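Local coordinates for protein transcriptional regulator, TetR family (Myxococcus xanthus, PDB 5K7F) that probably represses transcription by binding regulatory DNA as a TetR-type regulator, AibR, in the control of alternative isovaleryl coenzyme A biosynthesis, at residues 78-83 / 95-100; 89-93 / 144-148; 92-96 / 137-141. All coordinates share one frame; numbering follows the deposited sequence. Where two conformers were deposited one is given.

Contact 1 of 3, residues 78-83 / 95-100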
loop_
_atom_site.group_PDB
_atom_site.type_symbol
_atom_site.label_atom_id
_atom_site.label_comp_id
_atom_site.label_asym_id
_atom_site.label_seq_id
_atom_site.Cartn_x
_atom_site.Cartn_y
_atom_site.Cartn_z
ATOM N N GLN A 78 15.737 13.038 0.060
ATOM C CA GLN A 78 16.220 11.751 -0.400
ATOM C C GLN A 78 15.761 11.401 -1.799
ATOM O O GLN A 78 16.245 10.408 -2.349
ATOM C CB GLN A 78 15.775 10.639 0.548
ATOM C CG GLN A 78 16.283 10.737 1.951
ATOM C CD GLN A 78 17.812 10.614 1.987
ATOM O OE1 GLN A 78 18.379 9.684 1.380
ATOM N NE2 GLN A 78 18.475 11.524 2.682
ATOM N N VAL A 79 14.815 12.136 -2.374
ATOM C CA VAL A 79 14.304 11.763 -3.688
ATOM C C VAL A 79 14.351 12.963 -4.635
ATOM O O VAL A 79 15.186 13.009 -5.535
ATOM C CB VAL A 79 12.882 11.171 -3.589
ATOM C CG1 VAL A 79 12.385 10.808 -4.968
ATOM C CG2 VAL A 79 12.831 9.953 -2.676
ATOM N N LEU A 80 13.485 13.957 -4.421
ATOM C CA LEU A 80 13.346 15.047 -5.396
ATOM C C LEU A 80 14.643 15.819 -5.634
ATOM O O LEU A 80 14.995 16.147 -6.777
ATOM C CB LEU A 80 12.274 16.017 -4.938
ATOM C CG LEU A 80 10.897 15.476 -5.040
ATOM C CD1 LEU A 80 9.971 16.505 -4.433
ATOM C CD2 LEU A 80 10.500 15.255 -6.493
ATOM N N SER A 81 15.341 16.177 -4.574
ATOM C CA SER A 81 16.541 16.986 -4.755
ATOM C C SER A 81 17.595 16.219 -5.527
ATOM O O SER A 81 18.491 16.833 -6.107
ATOM C CB SER A 81 17.067 17.445 -3.407
ATOM O OG SER A 81 17.491 16.354 -2.600
ATOM N N ARG A 82 17.464 14.901 -5.591
ATOM C CA ARG A 82 18.407 14.055 -6.279
ATOM C C ARG A 82 18.070 13.872 -7.749
ATOM O O ARG A 82 18.950 13.452 -8.501
ATOM C CB ARG A 82 18.489 12.691 -5.597
ATOM C CG ARG A 82 18.649 12.690 -4.048
ATOM C CD ARG A 82 20.041 12.995 -3.586
ATOM N NE ARG A 82 20.060 13.075 -2.129
ATOM C CZ ARG A 82 21.136 13.337 -1.414
ATOM N NH1 ARG A 82 22.305 13.535 -2.017
ATOM N NH2 ARG A 82 21.037 13.407 -0.092
ATOM N N VAL A 83 16.826 14.164 -8.186
ATOM C CA VAL A 83 16.421 13.786 -9.540
ATOM C C VAL A 83 15.834 14.956 -10.314
ATOM O O VAL A 83 15.672 14.870 -11.539
ATOM C CB VAL A 83 15.415 12.612 -9.524
ATOM C CG1 VAL A 83 15.989 11.378 -8.792
ATOM C CG2 VAL A 83 14.033 13.021 -8.925
ATOM N N ALA A 95 15.321 7.161 -12.096
ATOM C CA ALA A 95 16.088 7.572 -10.919
ATOM C C ALA A 95 15.172 7.827 -9.732
ATOM O O ALA A 95 15.530 7.482 -8.596
ATOM C CB ALA A 95 16.927 8.810 -11.228
ATOM N N CYS A 96 13.984 8.419 -9.985
ATOM C CA CYS A 96 13.035 8.732 -8.921
ATOM C C CYS A 96 12.547 7.456 -8.253
ATOM O O CYS A 96 12.515 7.341 -7.021
ATOM C CB CYS A 96 11.883 9.547 -9.484
ATOM S SG CYS A 96 10.844 10.368 -8.257
ATOM N N MET A 97 12.229 6.449 -9.068
ATOM C CA MET A 97 11.786 5.167 -8.550
ATOM C C MET A 97 12.861 4.507 -7.693
ATOM O O MET A 97 12.565 3.981 -6.608
ATOM C CB MET A 97 11.414 4.230 -9.691
ATOM C CG MET A 97 10.854 2.909 -9.158
ATOM S SD MET A 97 10.178 1.871 -10.465
ATOM C CE MET A 97 8.452 2.012 -10.098
ATOM N N ARG A 98 14.108 4.486 -8.188
ATOM C CA ARG A 98 15.177 3.869 -7.410
ATOM C C ARG A 98 15.372 4.595 -6.073
ATOM O O ARG A 98 15.354 3.957 -5.006
ATOM C CB ARG A 98 16.459 3.831 -8.230
ATOM C CG ARG A 98 17.624 3.118 -7.551
ATOM C CD ARG A 98 18.827 3.075 -8.485
ATOM N NE ARG A 98 19.908 2.180 -8.043
ATOM C CZ ARG A 98 19.964 0.862 -8.250
ATOM N NH1 ARG A 98 18.980 0.187 -8.871
ATOM N NH2 ARG A 98 21.034 0.206 -7.835
ATOM N N HIS A 99 15.463 5.924 -6.100
ATOM C CA HIS A 99 15.587 6.671 -4.840
ATOM C C HIS A 99 14.400 6.443 -3.903
ATOM O O HIS A 99 14.577 6.315 -2.681
ATOM C CB HIS A 99 15.757 8.155 -5.142
ATOM C CG HIS A 99 17.156 8.529 -5.600
ATOM N ND1 HIS A 99 18.263 8.450 -4.785
ATOM C CD2 HIS A 99 17.617 8.931 -6.810
ATOM C CE1 HIS A 99 19.341 8.823 -5.462
ATOM N NE2 HIS A 99 18.976 9.131 -6.697
ATOM N N ASN A 100 13.169 6.414 -4.446
ATOM C CA ASN A 100 11.988 6.200 -3.603
ATOM C C ASN A 100 12.013 4.809 -2.940
ATOM O O ASN A 100 11.610 4.647 -1.787
ATOM C CB ASN A 100 10.734 6.394 -4.452
ATOM C CG ASN A 100 9.491 6.731 -3.666
ATOM O OD1 ASN A 100 8.617 7.394 -4.213
ATOM N ND2 ASN A 100 9.389 6.295 -2.419
HETATM O O HOH W 1 16.619 7.654 -1.340
HETATM O O HOH W 2 19.807 10.638 -9.106
#
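With CG anti to its carbonyl carbon (chi1 -77°), His99 sends its imidazole from helix 89-105 toward the last turns of helix 60-83, where the CA-CB bond of Arg82 points back at the facing helix and sets CB over one face of the ring. This is a helix pair of the all-helical TetR fold: the two segments run roughly antiparallel, 151° between their directions, and their axes approach to 8.8 Å. The Arg82-His99 contact is of the CH-pi kind, with Arg82 CB 3.9 Å from the centroid of the His99 ring, 17° off the normal and shifted toward the rim. A bend at chi2 takes the rest of the arginine away, and its NE is bonded to Glu77 O of its own helix. Val83 CG1 comes obliquely to the same ring, 3.5 Å from His99 CD2, and also touches Ala95 CB, while its second methyl, CG2, turns to Cys96 CB. Deeper in, Val79 splits its methyls: CG1 meets Cys96 SG at 3.7 Å, and CG2 lies against the backbone of Asn100. Tyr137 of helix 125-150 touches both Val79 and Cys96, closing this buried end of the seam. Water 2 lies in the plane of the imidazole, at its edge, with its oxygen 3.0 Å from both His99 NE2 and Arg82 O; it donates to the carbonyl, and its bond to NE2 probably helps hold the turn of the ring. An alanine in place of His99 is likely to leave this water without its ring nitrogen and to open a gap beside Arg82 CB and Val83 CG1. A second water bridge runs from backbone to backbone: water 1 donates to Gln78 O at 3.0 Å and to His99 O at 2.8 Å.

Contact 2 of 3, residues 89-93 / 144-148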
loop_
_atom_site.group_PDB
_atom_site.type_symbol
_atom_site.label_atom_id
_atom_site.label_comp_id
_atom_site.label_asym_id
_atom_site.label_seq_id
_atom_site.Cartn_x
_atom_site.Cartn_y
_atom_site.Cartn_z
ATOM N N PRO A 89 12.903 12.724 -19.261
ATOM C CA PRO A 89 11.853 12.376 -18.284
ATOM C C PRO A 89 11.786 10.898 -17.938
ATOM O O PRO A 89 11.408 10.575 -16.802
ATOM C CB PRO A 89 10.553 12.844 -18.962
ATOM C CG PRO A 89 10.868 12.824 -20.457
ATOM C CD PRO A 89 12.343 13.193 -20.541
ATOM N N VAL A 90 12.132 9.990 -18.860
ATOM C CA VAL A 90 12.213 8.585 -18.475
ATOM C C VAL A 90 13.429 8.329 -17.584
ATOM O O VAL A 90 13.326 7.589 -16.594
ATOM C CB VAL A 90 12.172 7.652 -19.704
ATOM C CG1 VAL A 90 13.491 7.500 -20.403
ATOM C CG2 VAL A 90 11.642 6.275 -19.256
ATOM N N GLU A 91 14.578 8.976 -17.863
ATOM C CA GLU A 91 15.713 8.866 -16.949
ATOM C C GLU A 91 15.352 9.414 -15.578
ATOM O O GLU A 91 15.739 8.842 -14.549
ATOM C CB GLU A 91 16.925 9.637 -17.493
ATOM C CG GLU A 91 17.590 9.059 -18.741
ATOM C CD GLU A 91 18.868 9.827 -19.148
ATOM O OE1 GLU A 91 19.371 10.681 -18.361
ATOM O OE2 GLU A 91 19.355 9.577 -20.270
ATOM N N ARG A 92 14.581 10.472 -15.544
ATOM C CA ARG A 92 14.144 11.043 -14.284
ATOM C C ARG A 92 13.225 10.072 -13.501
ATOM O O ARG A 92 13.386 9.850 -12.325
ATOM C CB ARG A 92 13.436 12.355 -14.531
ATOM C CG ARG A 92 13.198 13.170 -13.327
ATOM C CD ARG A 92 13.017 14.634 -13.666
ATOM N NE ARG A 92 11.755 14.907 -14.172
ATOM C CZ ARG A 92 11.491 15.334 -15.394
ATOM N NH1 ARG A 92 12.440 15.538 -16.221
ATOM N NH2 ARG A 92 10.271 15.489 -15.760
ATOM N N LEU A 93 12.277 9.460 -14.204
ATOM C CA LEU A 93 11.378 8.515 -13.537
ATOM C C LEU A 93 12.145 7.292 -13.030
ATOM O O LEU A 93 11.895 6.808 -11.911
ATOM C CB LEU A 93 10.283 8.102 -14.511
ATOM C CG LEU A 93 9.148 9.121 -14.654
ATOM C CD1 LEU A 93 8.427 8.837 -15.926
ATOM C CD2 LEU A 93 8.244 9.069 -13.424
ATOM N N ALA A 144 6.356 14.110 -15.296
ATOM C CA ALA A 144 7.337 13.240 -15.944
ATOM C C ALA A 144 6.672 12.190 -16.833
ATOM O O ALA A 144 7.124 11.950 -17.965
ATOM C CB ALA A 144 8.217 12.561 -14.908
ATOM N N PHE A 145 5.605 11.561 -16.358
ATOM C CA PHE A 145 4.884 10.616 -17.211
ATOM C C PHE A 145 4.372 11.310 -18.481
ATOM O O PHE A 145 4.548 10.793 -19.584
ATOM C CB PHE A 145 3.758 9.950 -16.419
ATOM C CG PHE A 145 4.168 8.692 -15.700
ATOM C CD1 PHE A 145 4.413 7.539 -16.385
ATOM C CD2 PHE A 145 4.335 8.693 -14.320
ATOM C CE1 PHE A 145 4.755 6.385 -15.698
ATOM C CE2 PHE A 145 4.668 7.550 -13.653
ATOM C CZ PHE A 145 4.887 6.404 -14.346
ATOM N N SER A 146 3.827 12.520 -18.347
ATOM C CA SER A 146 3.359 13.290 -19.510
ATOM C C SER A 146 4.447 13.524 -20.544
ATOM O O SER A 146 4.231 13.331 -21.747
ATOM C CB SER A 146 2.805 14.630 -19.039
ATOM O OG SER A 146 1.529 14.402 -18.487
ATOM N N GLN A 147 5.595 14.030 -20.094
ATOM C CA GLN A 147 6.732 14.316 -20.961
ATOM C C GLN A 147 7.272 13.061 -21.623
ATOM O O GLN A 147 7.531 13.045 -22.825
ATOM C CB GLN A 147 7.825 14.963 -20.137
ATOM C CG GLN A 147 7.458 16.289 -19.571
ATOM C CD GLN A 147 8.494 16.792 -18.606
ATOM O OE1 GLN A 147 9.489 16.129 -18.355
ATOM N NE2 GLN A 147 8.252 17.977 -18.037
ATOM N N ALA A 148 7.489 12.000 -20.837
ATOM C CA ALA A 148 8.005 10.767 -21.389
ATOM C C ALA A 148 7.068 10.147 -22.417
ATOM O O ALA A 148 7.549 9.582 -23.402
ATOM C CB ALA A 148 8.276 9.778 -20.261
#
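Leu93 and Ala144 form the apolar centre, with Leu93 CG 3.6 Å from Ala144 CB and both leucine methyls spread round that small side chain. CD1 of Leu93 also stands squarely over one face of Phe145, a CH-pi contact 4.2 Å from the ring centroid and 8° off the normal, while CD2 runs to Phe145 CE2. Outside the pair, Met195 of the second subunit packs on Phe145, so this aromatic ring joins the helix contact to the dimer. One turn further, Ala148 takes up the pyrrolidine ring: Pro89 CG approaches Ala148 N to 3.5 Å and, less closely, Ala148 CB. Ala144 and Ala148 both point at the facing helix, consistent with an axis approach of 8.7 Å between the segments. Farther out, Pro89 CB packs on Gln147, lying 3.6 Å from Gln147 CB. There the polar edge begins. The Arg92 chain bends at chi3 (78°), which swings its guanidinium across the extended Gln147 side chain, and NH2 donates to Gln147 OE1 at 2.8 Å along a nearly straight line (169° at the hydrogen). The oxygen lies in the guanidinium plane, yet the donor stands well above the amide plane. Arg92 NH1 is bonded to Ile86 O, so two separate acceptors help fix this buried group. The whole is a close, roughly antiparallel packing of helices 89-105 and 125-150, part of the helical C-terminal domain of a TetR-family regulator.

Contact 3 of 3, residues 92-96 / 137-141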
loop_
_atom_site.group_PDB
_atom_site.type_symbol
_atom_site.label_atom_id
_atom_site.label_comp_id
_atom_site.label_asym_id
_atom_site.label_seq_id
_atom_site.Cartn_x
_atom_site.Cartn_y
_atom_site.Cartn_z
ATOM N N ARG A 92 14.581 10.472 -15.544
ATOM C CA ARG A 92 14.144 11.043 -14.284
ATOM C C ARG A 92 13.225 10.072 -13.501
ATOM O O ARG A 92 13.386 9.850 -12.325
ATOM C CB ARG A 92 13.436 12.355 -14.531
ATOM C CG ARG A 92 13.198 13.170 -13.327
ATOM C CD ARG A 92 13.017 14.634 -13.666
ATOM N NE ARG A 92 11.755 14.907 -14.172
ATOM C CZ ARG A 92 11.491 15.334 -15.394
ATOM N NH1 ARG A 92 12.440 15.538 -16.221
ATOM N NH2 ARG A 92 10.271 15.489 -15.760
ATOM N N LEU A 93 12.277 9.460 -14.204
ATOM C CA LEU A 93 11.378 8.515 -13.537
ATOM C C LEU A 93 12.145 7.292 -13.030
ATOM O O LEU A 93 11.895 6.808 -11.911
ATOM C CB LEU A 93 10.283 8.102 -14.511
ATOM C CG LEU A 93 9.148 9.121 -14.654
ATOM C CD1 LEU A 93 8.427 8.837 -15.926
ATOM C CD2 LEU A 93 8.244 9.069 -13.424
ATOM N N ARG A 94 13.127 6.810 -13.819
ATOM C CA ARG A 94 13.923 5.656 -13.398
ATOM C C ARG A 94 14.742 5.973 -12.140
ATOM O O ARG A 94 14.807 5.163 -11.201
ATOM C CB ARG A 94 14.879 5.227 -14.513
ATOM C CG ARG A 94 14.202 4.636 -15.705
ATOM C CD ARG A 94 15.206 4.222 -16.788
ATOM N NE ARG A 94 14.528 3.740 -17.977
ATOM C CZ ARG A 94 14.885 4.031 -19.229
ATOM N NH1 ARG A 94 15.935 4.810 -19.469
ATOM N NH2 ARG A 94 14.177 3.550 -20.240
ATOM N N ALA A 95 15.321 7.161 -12.096
ATOM C CA ALA A 95 16.088 7.572 -10.919
ATOM C C ALA A 95 15.172 7.827 -9.732
ATOM O O ALA A 95 15.530 7.482 -8.596
ATOM C CB ALA A 95 16.927 8.810 -11.228
ATOM N N CYS A 96 13.984 8.419 -9.985
ATOM C CA CYS A 96 13.035 8.732 -8.921
ATOM C C CYS A 96 12.547 7.456 -8.253
ATOM O O CYS A 96 12.515 7.341 -7.021
ATOM C CB CYS A 96 11.883 9.547 -9.484
ATOM S SG CYS A 96 10.844 10.368 -8.257
ATOM N N TYR A 137 4.321 15.905 -4.824
ATOM C CA TYR A 137 5.047 14.744 -5.336
ATOM C C TYR A 137 4.302 14.069 -6.483
ATOM O O TYR A 137 4.897 13.737 -7.520
ATOM C CB TYR A 137 5.315 13.762 -4.186
ATOM C CG TYR A 137 6.277 12.652 -4.570
ATOM C CD1 TYR A 137 7.575 12.940 -4.960
ATOM C CD2 TYR A 137 5.897 11.327 -4.523
ATOM C CE1 TYR A 137 8.478 11.929 -5.345
ATOM C CE2 TYR A 137 6.771 10.312 -4.888
ATOM C CZ TYR A 137 8.081 10.623 -5.286
ATOM O OH TYR A 137 8.979 9.637 -5.650
ATOM N N VAL A 138 2.998 13.828 -6.307
ATOM C CA VAL A 138 2.206 13.221 -7.368
ATOM C C VAL A 138 2.266 14.078 -8.629
ATOM O O VAL A 138 2.391 13.550 -9.745
ATOM C CB VAL A 138 0.749 13.001 -6.913
ATOM C CG1 VAL A 138 -0.103 12.488 -8.068
ATOM C CG2 VAL A 138 0.667 12.003 -5.787
ATOM N N ASP A 139 2.181 15.413 -8.471
ATOM C CA ASP A 139 2.262 16.315 -9.623
ATOM C C ASP A 139 3.575 16.122 -10.373
ATOM O O ASP A 139 3.621 16.136 -11.614
ATOM C CB ASP A 139 2.161 17.779 -9.167
ATOM C CG ASP A 139 0.778 18.177 -8.681
ATOM O OD1 ASP A 139 -0.206 17.439 -8.893
ATOM O OD2 ASP A 139 0.690 19.265 -8.073
ATOM N N PHE A 140 4.668 16.006 -9.621
ATOM C CA PHE A 140 5.971 15.773 -10.216
ATOM C C PHE A 140 5.983 14.493 -11.034
ATOM O O PHE A 140 6.476 14.476 -12.168
ATOM C CB PHE A 140 7.006 15.718 -9.105
ATOM C CG PHE A 140 8.434 15.436 -9.583
ATOM C CD1 PHE A 140 9.268 16.454 -10.000
ATOM C CD2 PHE A 140 8.936 14.132 -9.595
ATOM C CE1 PHE A 140 10.597 16.185 -10.389
ATOM C CE2 PHE A 140 10.240 13.862 -9.982
ATOM C CZ PHE A 140 11.059 14.875 -10.411
ATOM N N LEU A 141 5.458 13.402 -10.471
ATOM C CA LEU A 141 5.408 12.152 -11.230
ATOM C C LEU A 141 4.528 12.304 -12.470
ATOM O O LEU A 141 4.903 11.841 -13.565
ATOM C CB LEU A 141 4.902 11.004 -10.346
ATOM C CG LEU A 141 5.729 10.649 -9.092
ATOM C CD1 LEU A 141 5.051 9.528 -8.328
ATOM C CD2 LEU A 141 7.088 10.231 -9.491
HETATM O O HOH W 3 8.786 15.845 -13.254
#
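Cys96 points its sulfur from helix 89-105 at Tyr137, Phe140 and Leu141 of helix 125-150, within the helical C-terminal domain of the TetR fold. The segments run 139° apart in direction, and their axes come no closer than 12.2 Å, a separation bridged by long side chains. Sulfur-aromatic contacts make up the first group. Cys96 SG is 5.1 Å from the centroid of the Tyr137 ring and 5.2 Å from that of Phe140, oblique to both. Setting CG anti to the backbone N in Phe140 (chi1 178°) carries its ring across to the sulfur. Nearest of all is the phenol oxygen, with Cys96 SG 3.3 Å from Tyr137 OH; that hydroxyl is bonded to Asn100 OD1 of helix 89-105.

Apolar contacts continue the layer. Leu141 CD2 reaches Cys96 SG at 4.0 Å and, more loosely, Leu93 CD2, so that one methyl serves two successive turns of the facing helix. Arg92 CD lies 3.8 Å from Phe140 CZ, obliquely to the ring. CZ is also at the edge of the guanidinium, near its plane, but the two flat groups are steeply inclined and do not stack. Phe166 of helix 159-171 packs on both Tyr137 and Leu141 from outside the pair.

The polar group centres on water 3, which lies over one face of the Phe140 ring, offset toward the rim, and ties the arginine to the facing backbone. Arg92 NH1 is hydrogen-bonded to Ile86 O, while NH2, which also serves Gln147 OE1, spends a further bond on this water: water 3 accepts from Arg92 NH2 at 2.9 Å and donates to Phe140 O, also at 2.9 Å.

Helix 89-105 is the common element of all three contacts. Contact 3 has its centre about 7 Å from those of the others, whereas contacts 1 and 2 are about 13 Å apart, centre to centre. Contacts 2 and 3 lie along one helix pair and share Arg92 and Leu93; contact 1 brings in helix 60-83 and shares Ala95 and Cys96 with contact 3. A probable hydrogen bond of 2.7 Å between Asn100 OD1 and Tyr137 OH joins contacts 1 and 3. Val83 O lies 3.4 Å from Arg92 CD, so contact 1 touches contacts 2 and 3 through their shared arginine. The protein is in its apo form, and the predicted helix-turn-helix, 38-57, contributes to none of them.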